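Afp3 (Serratia entomophila, PDB 6RBN) probably forms part of the contractile sheath that surrounds the inner tube of the anti-feeding prophage, a phage-tail-like injection system. Local coordinates at residues Glu163-Ala174 / Ala187-Val198; Val206-Pro214 / Val299-Thr307. All blocks are in the same frame, centred on the assembly; numbering follows the deposited sequence.

Following the chain from the N terminus, the first of these segments is on helix 163-172, from which the chain runs through strand 185-188 into a loop that folds back on the helix; interaction 1 closes this short excursion, with 12 residues between its segments. Strand 204-207 follows and pairs in parallel with 185-188, Ala187 O probably accepting a hydrogen bond from Tyr207 N at 3.1 Å. Interaction 2 opens here and closes much later, when residues 299-307 return to strand 211-213. The two contacts are in series, neither nested nor crossed, with centres about 18 Å apart. Interaction 1 holds the helix against the parallel strand pair, and interaction 2 adds strand 301-302 to strand 211-213, the middle of an antiparallel sheet.

Interaction 1. Residues Glu163-Ala174 / Ala187-Val198; sequences ETYRTAVYGALA and ADSVNGDAPSAV
Tyr170 reaches from helix 163-172 into the bend made by residues 187-198, and its atoms meet that bend in turn. Tyr170 CB lies 4.1 Å from Ala197 CB, close to the helix backbone. Further out, CD2 packs against Pro195 CG, the two side chains crossing at about a right angle. Tyr170 CE2 comes within 3.8 Å of Ala187 CB, whose methyl makes an off-centre CH-pi contact with the ring, 29° from the ring normal. At the tip, Tyr170 OH sits 3.4 Å from Ala187 CA. With CG beside the backbone N (chi1 -67°), the ring leans back along the helix, and Arg166 O lies over one face, offset toward the rim. This is a helix laid against the end of strand 185-188, the first strand of a parallel pair, and against the loop that leads on toward the second, 204-207. One turn before Tyr170, Arg166 bends at chi3 and brings NH1 3.8 Å from Asp188 OD2, a long salt bridge. The guanidinium and carboxylate planes are 50° apart. Arg166 NE instead bonds to Asp162 O, and Asp188 OD1 to Ser271 OG. Near the start of the helix, the side chains of Glu163 and Val190 cross at about a right angle, Glu163 CG lying 3.7 Å from Val190 CG2. Farther along the segment, Ala174 CB touches Val198 CG1 at 3.8 Å, while Val198 also packs on Leu185 and Val204.

Interaction 2. Residues Val206-Pro214 / Val299-Thr307; sequences VYYPNVEVP and VSDVSVRVT
With CG1 of Val211 anti to its backbone N (chi1 -176°) and CG1 of Val299 anti to its own carbonyl carbon (chi1 -62°), the two valines meet at about a right angle, Val211 CG1 lying 3.7 Å from Val299 CB. Val299 CG1 also meets Val213 CG2, so it touches two alternate residues of strand 211-213. Backbone bonds join the segments: Glu212 N donates to Asp301 O at 3.0 Å, and Asn210 O is gripped twice by Ser303. Ser303 N lies 2.8 Å from Asn210 O, nearly in line with the carbonyl. Ser303 OG, 3.1 Å from Asn210 O, is tilted 35° from the carbonyl plane. Val211 and Val302 form an antiparallel non-hydrogen-bonded pair. The extended Glu212 side chain lies over Ser303, with OE2 3.5 Å from Ser303 CB. Farther along, Val306 CG2 meets the edge of the Tyr208 ring at CE2, 3.8 Å away. Strand 211-213 is the middle of a three-stranded antiparallel sheet, flanked by 301-302 and 266-268, with Val211 and Val213 bonded through the backbone to Leu268 and Leu266. Val302 packs on Ile322 and Leu330 of strands 322-325 and 329-332, and Thr307, at the N-cap of helix 308-311, makes a weak side-chain bond to Gln310 N.

Interaction 1. Residues Glu163-Ala174 / Ala187-Val198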
ATOM      1  N   GLU D 163       2.927  86.741  -1.932  1.00 94.81           N
ATOM      2  CA  GLU D 163       4.140  86.339  -2.636  1.00 94.81           C
ATOM      3  C   GLU D 163       5.344  86.313  -1.702  1.00 94.81           C
ATOM      4  O   GLU D 163       6.149  85.379  -1.754  1.00 94.81           O
ATOM      5  CB  GLU D 163       4.390  87.284  -3.811  1.00 94.81           C
ATOM      6  CG  GLU D 163       5.405  86.796  -4.838  1.00 94.81           C
ATOM      7  CD  GLU D 163       6.835  87.184  -4.518  1.00 94.81           C
ATOM      8  OE1 GLU D 163       7.036  88.213  -3.838  1.00 94.81           O
ATOM      9  OE2 GLU D 163       7.758  86.463  -4.953  1.00 94.81           O
ATOM     10  N   THR D 164       5.493  87.332  -0.856  1.00 93.71           N
ATOM     11  CA  THR D 164       6.610  87.378   0.076  1.00 93.71           C
ATOM     12  C   THR D 164       6.431  86.428   1.251  1.00 93.71           C
ATOM     13  O   THR D 164       7.409  86.139   1.947  1.00 93.71           O
ATOM     14  CB  THR D 164       6.801  88.799   0.601  1.00 93.71           C
ATOM     15  OG1 THR D 164       5.611  89.223   1.276  1.00 93.71           O
ATOM     16  CG2 THR D 164       7.094  89.752  -0.545  1.00 93.71           C
ATOM     17  N   TYR D 165       5.208  85.953   1.488  1.00 91.00           N
ATOM     18  CA  TYR D 165       4.980  84.948   2.518  1.00 91.00           C
ATOM     19  C   TYR D 165       5.592  83.614   2.115  1.00 91.00           C
ATOM     20  O   TYR D 165       6.211  82.934   2.938  1.00 91.00           O
ATOM     21  CB  TYR D 165       3.479  84.795   2.753  1.00 91.00           C
ATOM     22  CG  TYR D 165       3.067  83.895   3.896  1.00 91.00           C
ATOM     23  CD1 TYR D 165       2.982  84.378   5.192  1.00 91.00           C
ATOM     24  CD2 TYR D 165       2.767  82.562   3.678  1.00 91.00           C
ATOM     25  CE1 TYR D 165       2.593  83.558   6.233  1.00 91.00           C
ATOM     26  CE2 TYR D 165       2.381  81.736   4.705  1.00 91.00           C
ATOM     27  CZ  TYR D 165       2.298  82.237   5.978  1.00 91.00           C
ATOM     28  OH  TYR D 165       1.915  81.402   6.997  1.00 91.00           O
ATOM     29  N   ARG D 166       5.430  83.230   0.847  1.00 89.38           N
ATOM     30  CA  ARG D 166       5.918  81.936   0.388  1.00 89.38           C
ATOM     31  C   ARG D 166       7.430  81.927   0.238  1.00 89.38           C
ATOM     32  O   ARG D 166       8.068  80.888   0.432  1.00 89.38           O
ATOM     33  CB  ARG D 166       5.254  81.573  -0.935  1.00 89.38           C
ATOM     34  CG  ARG D 166       3.793  81.249  -0.806  1.00 89.38           C
ATOM     35  CD  ARG D 166       3.174  81.040  -2.164  1.00 89.38           C
ATOM     36  NE  ARG D 166       3.141  82.293  -2.905  1.00 89.38           N
ATOM     37  CZ  ARG D 166       2.670  82.418  -4.137  1.00 89.38           C
ATOM     38  NH1 ARG D 166       2.170  81.371  -4.761  1.00 89.38           N
ATOM     39  NH2 ARG D 166       2.678  83.598  -4.738  1.00 89.38           N
ATOM     40  N   THR D 167       8.018  83.071  -0.123  1.00 89.62           N
ATOM     41  CA  THR D 167       9.466  83.174  -0.255  1.00 89.62           C
ATOM     42  C   THR D 167      10.170  82.990   1.086  1.00 89.62           C
ATOM     43  O   THR D 167      11.243  82.379   1.135  1.00 89.62           O
ATOM     44  CB  THR D 167       9.817  84.526  -0.885  1.00 89.62           C
ATOM     45  OG1 THR D 167       9.124  84.653  -2.131  1.00 89.62           O
ATOM     46  CG2 THR D 167      11.307  84.653  -1.152  1.00 89.62           C
ATOM     47  N   ALA D 168       9.562  83.454   2.177  1.00 89.37           N
ATOM     48  CA  ALA D 168      10.107  83.182   3.500  1.00 89.37           C
ATOM     49  C   ALA D 168       9.944  81.718   3.887  1.00 89.37           C
ATOM     50  O   ALA D 168      10.767  81.180   4.633  1.00 89.37           O
ATOM     51  CB  ALA D 168       9.438  84.081   4.537  1.00 89.37           C
ATOM     52  N   VAL D 169       8.897  81.060   3.389  1.00 87.96           N
ATOM     53  CA  VAL D 169       8.703  79.644   3.678  1.00 87.96           C
ATOM     54  C   VAL D 169       9.595  78.783   2.790  1.00 87.96           C
ATOM     55  O   VAL D 169      10.211  77.822   3.261  1.00 87.96           O
ATOM     56  CB  VAL D 169       7.213  79.282   3.529  1.00 87.96           C
ATOM     57  CG1 VAL D 169       6.990  77.792   3.682  1.00 87.96           C
ATOM     58  CG2 VAL D 169       6.393  80.028   4.560  1.00 87.96           C
ATOM     59  N   TYR D 170       9.704  79.130   1.503  1.00 87.26           N
ATOM     60  CA  TYR D 170      10.504  78.329   0.578  1.00 87.26           C
ATOM     61  C   TYR D 170      11.993  78.446   0.874  1.00 87.26           C
ATOM     62  O   TYR D 170      12.754  77.518   0.584  1.00 87.26           O
ATOM     63  CB  TYR D 170      10.238  78.749  -0.868  1.00 87.26           C
ATOM     64  CG  TYR D 170       8.851  78.445  -1.388  1.00 87.26           C
ATOM     65  CD1 TYR D 170       8.021  77.539  -0.743  1.00 87.26           C
ATOM     66  CD2 TYR D 170       8.369  79.080  -2.524  1.00 87.26           C
ATOM     67  CE1 TYR D 170       6.754  77.272  -1.218  1.00 87.26           C
ATOM     68  CE2 TYR D 170       7.104  78.819  -3.006  1.00 87.26           C
ATOM     69  CZ  TYR D 170       6.302  77.913  -2.348  1.00 87.26           C
ATOM     70  OH  TYR D 170       5.041  77.646  -2.822  1.00 87.26           O
ATOM     71  N   GLY D 171      12.426  79.572   1.443  1.00 88.44           N
ATOM     72  CA  GLY D 171      13.816  79.703   1.838  1.00 88.44           C
ATOM     73  C   GLY D 171      14.138  78.973   3.122  1.00 88.44           C
ATOM     74  O   GLY D 171      15.265  78.502   3.300  1.00 88.44           O
ATOM     75  N   ALA D 172      13.167  78.865   4.029  1.00 89.02           N
ATOM     76  CA  ALA D 172      13.383  78.144   5.276  1.00 89.02           C
ATOM     77  C   ALA D 172      13.370  76.636   5.075  1.00 89.02           C
ATOM     78  O   ALA D 172      13.953  75.905   5.881  1.00 89.02           O
ATOM     79  CB  ALA D 172      12.324  78.541   6.304  1.00 89.02           C
ATOM     80  N   LEU D 173      12.720  76.158   4.019  1.00 88.65           N
ATOM     81  CA  LEU D 173      12.614  74.733   3.745  1.00 88.65           C
ATOM     82  C   LEU D 173      13.601  74.255   2.696  1.00 88.65           C
ATOM     83  O   LEU D 173      13.628  73.060   2.393  1.00 88.65           O
ATOM     84  CB  LEU D 173      11.193  74.389   3.293  1.00 88.65           C
ATOM     85  CG  LEU D 173      10.093  74.643   4.318  1.00 88.65           C
ATOM     86  CD1 LEU D 173       8.731  74.326   3.733  1.00 88.65           C
ATOM     87  CD2 LEU D 173      10.350  73.840   5.567  1.00 88.65           C
ATOM     88  N   ALA D 174      14.407  75.151   2.131  1.00 89.82           N
ATOM     89  CA  ALA D 174      15.308  74.765   1.053  1.00 89.82           C
ATOM     90  C   ALA D 174      16.493  73.950   1.551  1.00 89.82           C
ATOM     91  O   ALA D 174      17.047  73.147   0.795  1.00 89.82           O
ATOM     92  CB  ALA D 174      15.804  76.008   0.314  1.00 89.82           C
ATOM     93  N   ALA D 187       6.246  74.159  -5.165  1.00 79.45           N
ATOM     94  CA  ALA D 187       6.326  75.607  -5.227  1.00 79.45           C
ATOM     95  C   ALA D 187       5.359  76.149  -6.271  1.00 79.45           C
ATOM     96  O   ALA D 187       4.736  75.405  -7.031  1.00 79.45           O
ATOM     97  CB  ALA D 187       7.755  76.051  -5.535  1.00 79.45           C
ATOM     98  N   ASP D 188       5.239  77.472  -6.302  1.00 86.14           N
ATOM     99  CA  ASP D 188       4.313  78.150  -7.196  1.00 86.14           C
ATOM    100  C   ASP D 188       5.021  79.315  -7.862  1.00 86.14           C
ATOM    101  O   ASP D 188       5.627  80.145  -7.181  1.00 86.14           O
ATOM    102  CB  ASP D 188       3.093  78.657  -6.435  1.00 86.14           C
ATOM    103  CG  ASP D 188       2.212  77.543  -5.961  1.00 86.14           C
ATOM    104  OD1 ASP D 188       2.084  76.536  -6.682  1.00 86.14           O
ATOM    105  OD2 ASP D 188       1.678  77.641  -4.840  1.00 86.14           O
ATOM    106  N   SER D 189       4.934  79.376  -9.182  1.00 88.75           N
ATOM    107  CA  SER D 189       5.541  80.481  -9.897  1.00 88.75           C
ATOM    108  C   SER D 189       4.705  81.741  -9.717  1.00 88.75           C
ATOM    109  O   SER D 189       3.520  81.694  -9.380  1.00 88.75           O
ATOM    110  CB  SER D 189       5.683  80.145 -11.378  1.00 88.75           C
ATOM    111  OG  SER D 189       6.295  81.213 -12.071  1.00 88.75           O
ATOM    112  N   VAL D 190       5.342  82.882  -9.938  1.00 91.98           N
ATOM    113  CA  VAL D 190       4.693  84.177  -9.784  1.00 91.98           C
ATOM    114  C   VAL D 190       4.341  84.781 -11.133  1.00 91.98           C
ATOM    115  O   VAL D 190       3.203  85.191 -11.362  1.00 91.98           O
ATOM    116  CB  VAL D 190       5.592  85.122  -8.962  1.00 91.98           C
ATOM    117  CG1 VAL D 190       4.909  86.460  -8.761  1.00 91.98           C
ATOM    118  CG2 VAL D 190       5.947  84.478  -7.643  1.00 91.98           C
ATOM    119  N   ASN D 191       5.312  84.841 -12.045  1.00 93.44           N
ATOM    120  CA  ASN D 191       5.053  85.337 -13.390  1.00 93.44           C
ATOM    121  C   ASN D 191       5.680  84.452 -14.465  1.00 93.44           C
ATOM    122  O   ASN D 191       5.820  84.893 -15.611  1.00 93.44           O
ATOM    123  CB  ASN D 191       5.528  86.790 -13.533  1.00 93.44           C
ATOM    124  CG  ASN D 191       6.986  86.982 -13.140  1.00 93.44           C
ATOM    125  OD1 ASN D 191       7.690  86.032 -12.809  1.00 93.44           O
ATOM    126  ND2 ASN D 191       7.441  88.229 -13.176  1.00 93.44           N
ATOM    127  N   GLY D 192       6.059  83.222 -14.132  1.00 91.31           N
ATOM    128  CA  GLY D 192       6.539  82.300 -15.141  1.00 91.31           C
ATOM    129  C   GLY D 192       7.957  81.823 -14.926  1.00 91.31           C
ATOM    130  O   GLY D 192       8.641  81.454 -15.883  1.00 91.31           O
ATOM    131  N   ASP D 193       8.414  81.820 -13.676  1.00 94.85           N
ATOM    132  CA  ASP D 193       9.759  81.358 -13.371  1.00 94.85           C
ATOM    133  C   ASP D 193       9.796  80.789 -11.962  1.00 94.85           C
ATOM    134  O   ASP D 193       8.867  80.977 -11.173  1.00 94.85           O
ATOM    135  CB  ASP D 193      10.791  82.482 -13.552  1.00 94.85           C
ATOM    136  CG  ASP D 193      10.454  83.730 -12.756  1.00 94.85           C
ATOM    137  OD1 ASP D 193       9.375  83.795 -12.131  1.00 94.85           O
ATOM    138  OD2 ASP D 193      11.285  84.662 -12.755  1.00 94.85           O
ATOM    139  N   ALA D 194      10.883  80.084 -11.663  1.00 94.60           N
ATOM    140  CA  ALA D 194      11.065  79.492 -10.349  1.00 94.60           C
ATOM    141  C   ALA D 194      11.249  80.585  -9.295  1.00 94.60           C
ATOM    142  O   ALA D 194      11.805  81.644  -9.585  1.00 94.60           O
ATOM    143  CB  ALA D 194      12.276  78.563 -10.357  1.00 94.60           C
ATOM    144  N   PRO D 195      10.791  80.348  -8.053  1.00 97.50           N
ATOM    145  CA  PRO D 195      10.880  81.398  -7.025  1.00 97.50           C
ATOM    146  C   PRO D 195      12.270  81.632  -6.445  1.00 97.50           C
ATOM    147  O   PRO D 195      12.405  82.390  -5.480  1.00 97.50           O
ATOM    148  CB  PRO D 195       9.912  80.904  -5.945  1.00 97.50           C
ATOM    149  CG  PRO D 195       9.861  79.440  -6.127  1.00 97.50           C
ATOM    150  CD  PRO D 195       9.981  79.206  -7.595  1.00 97.50           C
ATOM    151  N   SER D 196      13.286  80.938  -6.975  1.00 97.51           N
ATOM    152  CA  SER D 196      14.725  81.196  -6.828  1.00 97.51           C
ATOM    153  C   SER D 196      15.277  80.868  -5.444  1.00 97.51           C
ATOM    154  O   SER D 196      16.494  80.914  -5.240  1.00 97.51           O
ATOM    155  CB  SER D 196      15.083  82.646  -7.183  1.00 97.51           C
ATOM    156  OG  SER D 196      14.633  83.563  -6.199  1.00 97.51           O
ATOM    157  N   ALA D 197      14.413  80.527  -4.489  1.00 93.93           N
ATOM    158  CA  ALA D 197      14.900  79.942  -3.247  1.00 93.93           C
ATOM    159  C   ALA D 197      15.227  78.475  -3.455  1.00 93.93           C
ATOM    160  O   ALA D 197      16.093  77.917  -2.772  1.00 93.93           O
ATOM    161  CB  ALA D 197      13.864  80.118  -2.139  1.00 93.93           C
ATOM    162  N   VAL D 198      14.541  77.841  -4.398  1.00 90.53           N
ATOM    163  CA  VAL D 198      14.790  76.461  -4.781  1.00 90.53           C
ATOM    164  C   VAL D 198      15.025  76.394  -6.289  1.00 90.53           C
ATOM    165  O   VAL D 198      14.093  76.240  -7.087  1.00 90.53           O
ATOM    166  CB  VAL D 198      13.636  75.561  -4.302  1.00 90.53           C
ATOM    167  CG1 VAL D 198      13.815  75.250  -2.831  1.00 90.53           C
ATOM    168  CG2 VAL D 198      12.294  76.279  -4.451  1.00 90.53           C
TER

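Interaction 2. Residues Val206-Pro214 / Val299-Thr307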
ATOM      1  N   VAL D 206       7.323  73.130  -9.539  1.00 77.67           N
ATOM      2  CA  VAL D 206       6.682  74.439  -9.585  1.00 77.67           C
ATOM      3  C   VAL D 206       5.409  74.307 -10.412  1.00 77.67           C
ATOM      4  O   VAL D 206       5.335  73.472 -11.312  1.00 77.67           O
ATOM      5  CB  VAL D 206       7.669  75.479 -10.161  1.00 77.67           C
ATOM      6  CG1 VAL D 206       7.105  76.889 -10.162  1.00 77.67           C
ATOM      7  CG2 VAL D 206       8.981  75.430  -9.403  1.00 77.67           C
ATOM      8  N   TYR D 207       4.372  75.078 -10.071  1.00 75.72           N
ATOM      9  CA  TYR D 207       3.104  75.074 -10.804  1.00 75.72           C
ATOM     10  C   TYR D 207       2.653  76.517 -10.979  1.00 75.72           C
ATOM     11  O   TYR D 207       2.357  77.197  -9.992  1.00 75.72           O
ATOM     12  CB  TYR D 207       2.048  74.247 -10.074  1.00 75.72           C
ATOM     13  CG  TYR D 207       2.337  72.768 -10.102  1.00 75.72           C
ATOM     14  CD1 TYR D 207       1.925  71.979 -11.168  1.00 75.72           C
ATOM     15  CD2 TYR D 207       3.056  72.161  -9.084  1.00 75.72           C
ATOM     16  CE1 TYR D 207       2.198  70.629 -11.202  1.00 75.72           C
ATOM     17  CE2 TYR D 207       3.340  70.814  -9.114  1.00 75.72           C
ATOM     18  CZ  TYR D 207       2.910  70.053 -10.178  1.00 75.72           C
ATOM     19  OH  TYR D 207       3.185  68.709 -10.208  1.00 75.72           O
ATOM     20  N   TYR D 208       2.595  76.988 -12.226  1.00 84.16           N
ATOM     21  CA  TYR D 208       2.498  78.426 -12.464  1.00 84.16           C
ATOM     22  C   TYR D 208       1.131  79.081 -12.238  1.00 84.16           C
ATOM     23  O   TYR D 208       1.073  79.998 -11.407  1.00 84.16           O
ATOM     24  CB  TYR D 208       3.028  78.765 -13.865  1.00 84.16           C
ATOM     25  CG  TYR D 208       2.666  80.153 -14.343  1.00 84.16           C
ATOM     26  CD1 TYR D 208       3.203  81.284 -13.753  1.00 84.16           C
ATOM     27  CD2 TYR D 208       1.802  80.324 -15.412  1.00 84.16           C
ATOM     28  CE1 TYR D 208       2.859  82.545 -14.192  1.00 84.16           C
ATOM     29  CE2 TYR D 208       1.464  81.580 -15.863  1.00 84.16           C
ATOM     30  CZ  TYR D 208       1.999  82.686 -15.253  1.00 84.16           C
ATOM     31  OH  TYR D 208       1.665  83.942 -15.704  1.00 84.16           O
ATOM     32  N   PRO D 209       0.032  78.715 -12.916  1.00 81.57           N
ATOM     33  CA  PRO D 209      -1.123  79.625 -12.923  1.00 81.57           C
ATOM     34  C   PRO D 209      -1.904  79.587 -11.619  1.00 81.57           C
ATOM     35  O   PRO D 209      -2.225  78.519 -11.094  1.00 81.57           O
ATOM     36  CB  PRO D 209      -1.983  79.100 -14.082  1.00 81.57           C
ATOM     37  CG  PRO D 209      -1.121  78.146 -14.823  1.00 81.57           C
ATOM     38  CD  PRO D 209      -0.270  77.543 -13.759  1.00 81.57           C
ATOM     39  N   ASN D 210      -2.183  80.774 -11.084  1.00 84.55           N
ATOM     40  CA  ASN D 210      -3.103  80.880  -9.964  1.00 84.55           C
ATOM     41  C   ASN D 210      -4.506  80.508 -10.415  1.00 84.55           C
ATOM     42  O   ASN D 210      -4.921  80.794 -11.540  1.00 84.55           O
ATOM     43  CB  ASN D 210      -3.103  82.291  -9.381  1.00 84.55           C
ATOM     44  CG  ASN D 210      -1.872  82.581  -8.560  1.00 84.55           C
ATOM     45  OD1 ASN D 210      -1.415  81.742  -7.790  1.00 84.55           O
ATOM     46  ND2 ASN D 210      -1.334  83.781  -8.708  1.00 84.55           N
ATOM     47  N   VAL D 211      -5.237  79.854  -9.524  1.00 86.01           N
ATOM     48  CA  VAL D 211      -6.507  79.235  -9.860  1.00 86.01           C
ATOM     49  C   VAL D 211      -7.602  79.954  -9.086  1.00 86.01           C
ATOM     50  O   VAL D 211      -7.486  80.136  -7.869  1.00 86.01           O
ATOM     51  CB  VAL D 211      -6.485  77.731  -9.542  1.00 86.01           C
ATOM     52  CG1 VAL D 211      -7.739  77.111  -9.988  1.00 86.01           C
ATOM     53  CG2 VAL D 211      -5.309  77.062 -10.225  1.00 86.01           C
ATOM     54  N   GLU D 212      -8.657  80.365  -9.784  1.00 90.54           N
ATOM     55  CA  GLU D 212      -9.667  81.247  -9.222  1.00 90.54           C
ATOM     56  C   GLU D 212     -10.902  80.472  -8.783  1.00 90.54           C
ATOM     57  O   GLU D 212     -11.354  79.553  -9.471  1.00 90.54           O
ATOM     58  CB  GLU D 212     -10.061  82.326 -10.229  1.00 90.54           C
ATOM     59  CG  GLU D 212      -8.950  83.319 -10.501  1.00 90.54           C
ATOM     60  CD  GLU D 212      -9.348  84.372 -11.504  1.00 90.54           C
ATOM     61  OE1 GLU D 212     -10.443  84.248 -12.089  1.00 90.54           O
ATOM     62  OE2 GLU D 212      -8.568  85.325 -11.707  1.00 90.54           O
ATOM     63  N   VAL D 213     -11.444  80.861  -7.635  1.00 88.82           N
ATOM     64  CA  VAL D 213     -12.556  80.172  -6.990  1.00 88.82           C
ATOM     65  C   VAL D 213     -13.693  81.174  -6.849  1.00 88.82           C
ATOM     66  O   VAL D 213     -13.449  82.310  -6.441  1.00 88.82           O
ATOM     67  CB  VAL D 213     -12.168  79.613  -5.609  1.00 88.82           C
ATOM     68  CG1 VAL D 213     -13.312  78.839  -4.977  1.00 88.82           C
ATOM     69  CG2 VAL D 213     -10.934  78.764  -5.714  1.00 88.82           C
ATOM     70  N   PRO D 214     -14.942  80.812  -7.187  1.00 89.95           N
ATOM     71  CA  PRO D 214     -16.088  81.706  -6.987  1.00 89.95           C
ATOM     72  C   PRO D 214     -16.386  81.998  -5.516  1.00 89.95           C
ATOM     73  O   PRO D 214     -16.006  81.204  -4.659  1.00 89.95           O
ATOM     74  CB  PRO D 214     -17.246  80.932  -7.620  1.00 89.95           C
ATOM     75  CG  PRO D 214     -16.602  80.025  -8.598  1.00 89.95           C
ATOM     76  CD  PRO D 214     -15.311  79.623  -7.971  1.00 89.95           C
ATOM     77  N   VAL D 299     -12.793  74.131  -8.594  1.00 83.44           N
ATOM     78  CA  VAL D 299     -12.509  75.386  -9.283  1.00 83.44           C
ATOM     79  C   VAL D 299     -13.037  75.453 -10.712  1.00 83.44           C
ATOM     80  O   VAL D 299     -13.298  74.427 -11.348  1.00 83.44           O
ATOM     81  CB  VAL D 299     -10.996  75.621  -9.282  1.00 83.44           C
ATOM     82  CG1 VAL D 299     -10.498  75.744  -7.872  1.00 83.44           C
ATOM     83  CG2 VAL D 299     -10.304  74.463  -9.971  1.00 83.44           C
ATOM     84  N   SER D 300     -13.192  76.676 -11.219  1.00 88.34           N
ATOM     85  CA  SER D 300     -13.776  76.918 -12.533  1.00 88.34           C
ATOM     86  C   SER D 300     -12.735  77.307 -13.577  1.00 88.34           C
ATOM     87  O   SER D 300     -12.656  76.679 -14.637  1.00 88.34           O
ATOM     88  CB  SER D 300     -14.848  78.008 -12.427  1.00 88.34           C
ATOM     89  OG  SER D 300     -14.269  79.252 -12.071  1.00 88.34           O
ATOM     90  N   ASP D 301     -11.929  78.332 -13.303  1.00 89.06           N
ATOM     91  CA  ASP D 301     -11.038  78.872 -14.319  1.00 89.06           C
ATOM     92  C   ASP D 301      -9.760  79.378 -13.664  1.00 89.06           C
ATOM     93  O   ASP D 301      -9.763  79.800 -12.505  1.00 89.06           O
ATOM     94  CB  ASP D 301     -11.722  80.001 -15.100  1.00 89.06           C
ATOM     95  CG  ASP D 301     -11.003  80.350 -16.393  1.00 89.06           C
ATOM     96  OD1 ASP D 301      -9.982  79.707 -16.719  1.00 89.06           O
ATOM     97  OD2 ASP D 301     -11.464  81.278 -17.088  1.00 89.06           O
ATOM     98  N   VAL D 302      -8.669  79.332 -14.427  1.00 84.95           N
ATOM     99  CA  VAL D 302      -7.375  79.851 -13.996  1.00 84.95           C
ATOM    100  C   VAL D 302      -7.346  81.362 -14.164  1.00 84.95           C
ATOM    101  O   VAL D 302      -8.219  81.944 -14.815  1.00 84.95           O
ATOM    102  CB  VAL D 302      -6.221  79.199 -14.777  1.00 84.95           C
ATOM    103  CG1 VAL D 302      -6.104  77.738 -14.425  1.00 84.95           C
ATOM    104  CG2 VAL D 302      -6.445  79.362 -16.264  1.00 84.95           C
ATOM    105  N   SER D 303      -6.335  82.008 -13.581  1.00 84.61           N
ATOM    106  CA  SER D 303      -6.232  83.460 -13.674  1.00 84.61           C
ATOM    107  C   SER D 303      -5.620  83.901 -14.997  1.00 84.61           C
ATOM    108  O   SER D 303      -5.949  84.979 -15.505  1.00 84.61           O
ATOM    109  CB  SER D 303      -5.411  84.001 -12.508  1.00 84.61           C
ATOM    110  OG  SER D 303      -4.064  83.586 -12.610  1.00 84.61           O
ATOM    111  N   VAL D 304      -4.718  83.101 -15.559  1.00 82.92           N
ATOM    112  CA  VAL D 304      -4.063  83.401 -16.827  1.00 82.92           C
ATOM    113  C   VAL D 304      -4.222  82.194 -17.735  1.00 82.92           C
ATOM    114  O   VAL D 304      -3.795  81.088 -17.381  1.00 82.92           O
ATOM    115  CB  VAL D 304      -2.573  83.740 -16.648  1.00 82.92           C
ATOM    116  CG1 VAL D 304      -1.901  83.890 -17.998  1.00 82.92           C
ATOM    117  CG2 VAL D 304      -2.399  85.010 -15.839  1.00 82.92           C
ATOM    118  N   ARG D 305      -4.828  82.394 -18.901  1.00 80.46           N
ATOM    119  CA  ARG D 305      -4.946  81.326 -19.887  1.00 80.46           C
ATOM    120  C   ARG D 305      -3.644  81.254 -20.673  1.00 80.46           C
ATOM    121  O   ARG D 305      -3.312  82.175 -21.423  1.00 80.46           O
ATOM    122  CB  ARG D 305      -6.139  81.562 -20.805  1.00 80.46           C
ATOM    123  CG  ARG D 305      -7.471  81.521 -20.083  1.00 80.46           C
ATOM    124  CD  ARG D 305      -8.613  81.762 -21.037  1.00 80.46           C
ATOM    125  NE  ARG D 305      -8.764  80.659 -21.978  1.00 80.46           N
ATOM    126  CZ  ARG D 305      -9.549  79.610 -21.768  1.00 80.46           C
ATOM    127  NH1 ARG D 305     -10.262  79.531 -20.656  1.00 80.46           N
ATOM    128  NH2 ARG D 305      -9.630  78.646 -22.674  1.00 80.46           N
ATOM    129  N   VAL D 306      -2.911  80.162 -20.498  1.00 78.87           N
ATOM    130  CA  VAL D 306      -1.550  80.039 -21.007  1.00 78.87           C
ATOM    131  C   VAL D 306      -1.581  79.384 -22.383  1.00 78.87           C
ATOM    132  O   VAL D 306      -2.189  78.328 -22.566  1.00 78.87           O
ATOM    133  CB  VAL D 306      -0.678  79.244 -20.025  1.00 78.87           C
ATOM    134  CG1 VAL D 306       0.695  78.998 -20.587  1.00 78.87           C
ATOM    135  CG2 VAL D 306      -0.573  79.980 -18.708  1.00 78.87           C
ATOM    136  N   THR D 307      -0.921  80.015 -23.353  1.00 81.17           N
ATOM    137  CA  THR D 307      -0.847  79.492 -24.708  1.00 81.17           C
ATOM    138  C   THR D 307       0.222  78.407 -24.804  1.00 81.17           C
ATOM    139  O   THR D 307       0.897  78.074 -23.831  1.00 81.17           O
ATOM    140  CB  THR D 307      -0.543  80.610 -25.700  1.00 81.17           C
ATOM    141  OG1 THR D 307       0.789  81.088 -25.485  1.00 81.17           O
ATOM    142  CG2 THR D 307      -1.486  81.758 -25.482  1.00 81.17           C
TER